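Long-range contact in L-ribulose 3-epimerase (Methylomonas sp. DH-1, PDB 7CJ5), which epimerises ketoses at C3 with the help of manganese, working fastest on L-ribulose and also interconverting D-allulose and D-fructose: residues T186-I191 with S215-L220. Residues are numbered along the deposited sequence; the frame is centred on the assembly and turned at random.
Sequences TYHMNI and SHRGYL. With FUD (D-fructose), chain D.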
# COMPACT_ATOMS: atom_id res chain seq x y z
N THR A 186 -10.16 5.21 -4.24
CA THR A 186 -10.25 3.82 -4.76
C THR A 186 -8.88 3.14 -4.67
O THR A 186 -8.86 1.92 -4.47
CB THR A 186 -10.85 3.78 -6.18
OG1 THR A 186 -10.06 4.58 -7.06
CG2 THR A 186 -12.29 4.24 -6.20
N TYR A 187 -7.77 3.89 -4.82
CA TYR A 187 -6.39 3.33 -4.75
C TYR A 187 -6.14 2.78 -3.34
O TYR A 187 -5.65 1.66 -3.17
CB TYR A 187 -5.36 4.40 -5.12
CG TYR A 187 -3.95 4.08 -4.71
CD1 TYR A 187 -3.17 3.18 -5.42
CD2 TYR A 187 -3.39 4.66 -3.58
CE1 TYR A 187 -1.86 2.90 -5.05
CE2 TYR A 187 -2.09 4.38 -3.18
CZ TYR A 187 -1.32 3.49 -3.92
OH TYR A 187 -0.05 3.22 -3.53
N HIS A 188 -6.50 3.57 -2.32
CA HIS A 188 -6.34 3.19 -0.90
C HIS A 188 -7.32 2.07 -0.55
O HIS A 188 -6.92 1.11 0.12
CB HIS A 188 -6.49 4.45 -0.02
CG HIS A 188 -5.42 5.45 -0.28
ND1 HIS A 188 -4.07 5.14 -0.13
CD2 HIS A 188 -5.47 6.74 -0.70
CE1 HIS A 188 -3.34 6.21 -0.43
NE2 HIS A 188 -4.17 7.19 -0.80
N MET A 189 -8.56 2.17 -1.03
CA MET A 189 -9.63 1.18 -0.75
C MET A 189 -9.19 -0.19 -1.26
O MET A 189 -9.44 -1.21 -0.58
CB MET A 189 -10.92 1.61 -1.44
CG MET A 189 -11.50 2.88 -0.86
SD MET A 189 -13.02 3.34 -1.71
CE MET A 189 -14.11 2.06 -1.11
N ASN A 190 -8.53 -0.20 -2.42
CA ASN A 190 -8.09 -1.44 -3.10
C ASN A 190 -7.26 -2.29 -2.14
O ASN A 190 -7.33 -3.54 -2.19
CB ASN A 190 -7.32 -1.10 -4.36
CG ASN A 190 -6.89 -2.34 -5.10
OD1 ASN A 190 -7.73 -3.12 -5.54
ND2 ASN A 190 -5.59 -2.51 -5.23
N ILE A 191 -6.46 -1.64 -1.30
CA ILE A 191 -5.61 -2.32 -0.29
C ILE A 191 -6.48 -2.68 0.92
O ILE A 191 -6.61 -3.88 1.21
CB ILE A 191 -4.41 -1.42 0.08
CG1 ILE A 191 -3.50 -1.18 -1.13
CG2 ILE A 191 -3.66 -1.97 1.28
CD1 ILE A 191 -2.49 -0.08 -0.93
N SER A 215 -5.24 0.81 -9.14
CA SER A 215 -4.48 0.04 -8.12
C SER A 215 -3.01 0.49 -8.10
O SER A 215 -2.43 0.59 -7.00
CB SER A 215 -4.61 -1.43 -8.37
OG SER A 215 -4.33 -1.76 -9.72
N HIS A 216 -2.43 0.73 -9.27
CA HIS A 216 -1.01 1.15 -9.43
C HIS A 216 -0.92 2.66 -9.71
O HIS A 216 0.21 3.15 -9.94
CB HIS A 216 -0.35 0.28 -10.50
CG HIS A 216 -1.09 0.23 -11.80
ND1 HIS A 216 -1.68 1.35 -12.35
CD2 HIS A 216 -1.31 -0.78 -12.68
CE1 HIS A 216 -2.24 1.03 -13.50
NE2 HIS A 216 -2.03 -0.27 -13.73
N ARG A 217 -2.06 3.36 -9.69
CA ARG A 217 -2.21 4.84 -9.91
C ARG A 217 -1.91 5.24 -11.36
O ARG A 217 -1.66 6.44 -11.62
CB ARG A 217 -1.30 5.65 -8.98
CG ARG A 217 -1.18 5.10 -7.57
CD ARG A 217 -0.76 6.15 -6.56
NE ARG A 217 -1.91 6.85 -6.03
CZ ARG A 217 -1.93 7.48 -4.86
NH1 ARG A 217 -0.85 7.52 -4.11
NH2 ARG A 217 -3.04 8.06 -4.45
N GLY A 218 -1.95 4.28 -12.29
CA GLY A 218 -1.77 4.57 -13.72
C GLY A 218 -3.11 4.78 -14.41
O GLY A 218 -4.08 5.18 -13.73
N TYR A 219 -3.17 4.47 -15.70
CA TYR A 219 -4.40 4.57 -16.53
C TYR A 219 -5.56 3.79 -15.88
O TYR A 219 -5.37 2.62 -15.52
CB TYR A 219 -4.11 4.07 -17.95
CG TYR A 219 -3.67 5.16 -18.89
CD1 TYR A 219 -2.33 5.51 -19.02
CD2 TYR A 219 -4.60 5.86 -19.65
CE1 TYR A 219 -1.93 6.53 -19.86
CE2 TYR A 219 -4.21 6.87 -20.51
CZ TYR A 219 -2.88 7.20 -20.62
OH TYR A 219 -2.49 8.18 -21.48
N LEU A 220 -6.72 4.43 -15.73
CA LEU A 220 -7.94 3.75 -15.20
C LEU A 220 -8.27 2.54 -16.09
O LEU A 220 -8.35 2.70 -17.32
CB LEU A 220 -9.11 4.73 -15.14
CG LEU A 220 -8.91 5.96 -14.26
CD1 LEU A 220 -10.23 6.68 -14.05
CD2 LEU A 220 -8.29 5.59 -12.92
C1 FUD D . -2.01 10.30 -1.59
C2 FUD D . -3.38 10.67 -2.10
C3 FUD D . -3.64 12.12 -2.44
C4 FUD D . -3.09 12.89 -1.26
C5 FUD D . -2.93 14.40 -1.39
C6 FUD D . -3.28 15.00 -2.74
O1 FUD D . -1.79 8.90 -1.73
O2 FUD D . -4.24 9.82 -2.23
O3 FUD D . -5.04 12.36 -2.61
O4 FUD D . -3.94 12.55 -0.18
O5 FUD D . -3.67 15.04 -0.34
O6 FUD D . -3.02 16.43 -2.66
O HOH W 1 -3.95 -0.17 -4.63
O HOH W 2 1.84 5.54 -4.57
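The guanidinium of Arg217 lies flat on the ring of Tyr187, the two planes 9° apart and CZ 3.8 Å from the ring centroid, a stacked cation-pi pair. The aliphatic part joins in: CD makes a CH-pi contact with the same face, and a bend at chi3 (88°) carries the guanidinium on across it, from CG by CE1 to CZ and NH1 by CD2 and CE2. With that face held by the ring, its edge, with NH1 and NH2, meets D-fructose: NH1 donates to O1 of the sugar at 2.9 Å, while NH2 is shared between sugar O1 and O2. His188, one residue further along helix 186-192, reaches the same two oxygens through NE2, 3.0 Å from sugar O2. The site is that of a TIM barrel, with that helix directly following strand 180-185 and Arg217 on the loop after strand 207-212. At the edge of the Tyr187 ring, near its plane, lies Ser215 O, 3.1 Å from CE1. A water bridges the backbones there, donating to Tyr187 O and Ser215 O and accepting from Asn190 ND2; that nitrogen lies 3.5 Å from Ser215 CB. The Tyr187 hydroxyl hydrogen-bonds that of Tyr157 of the second subunit, and Ser215 OG is hydrogen-bonded to Asn224 N.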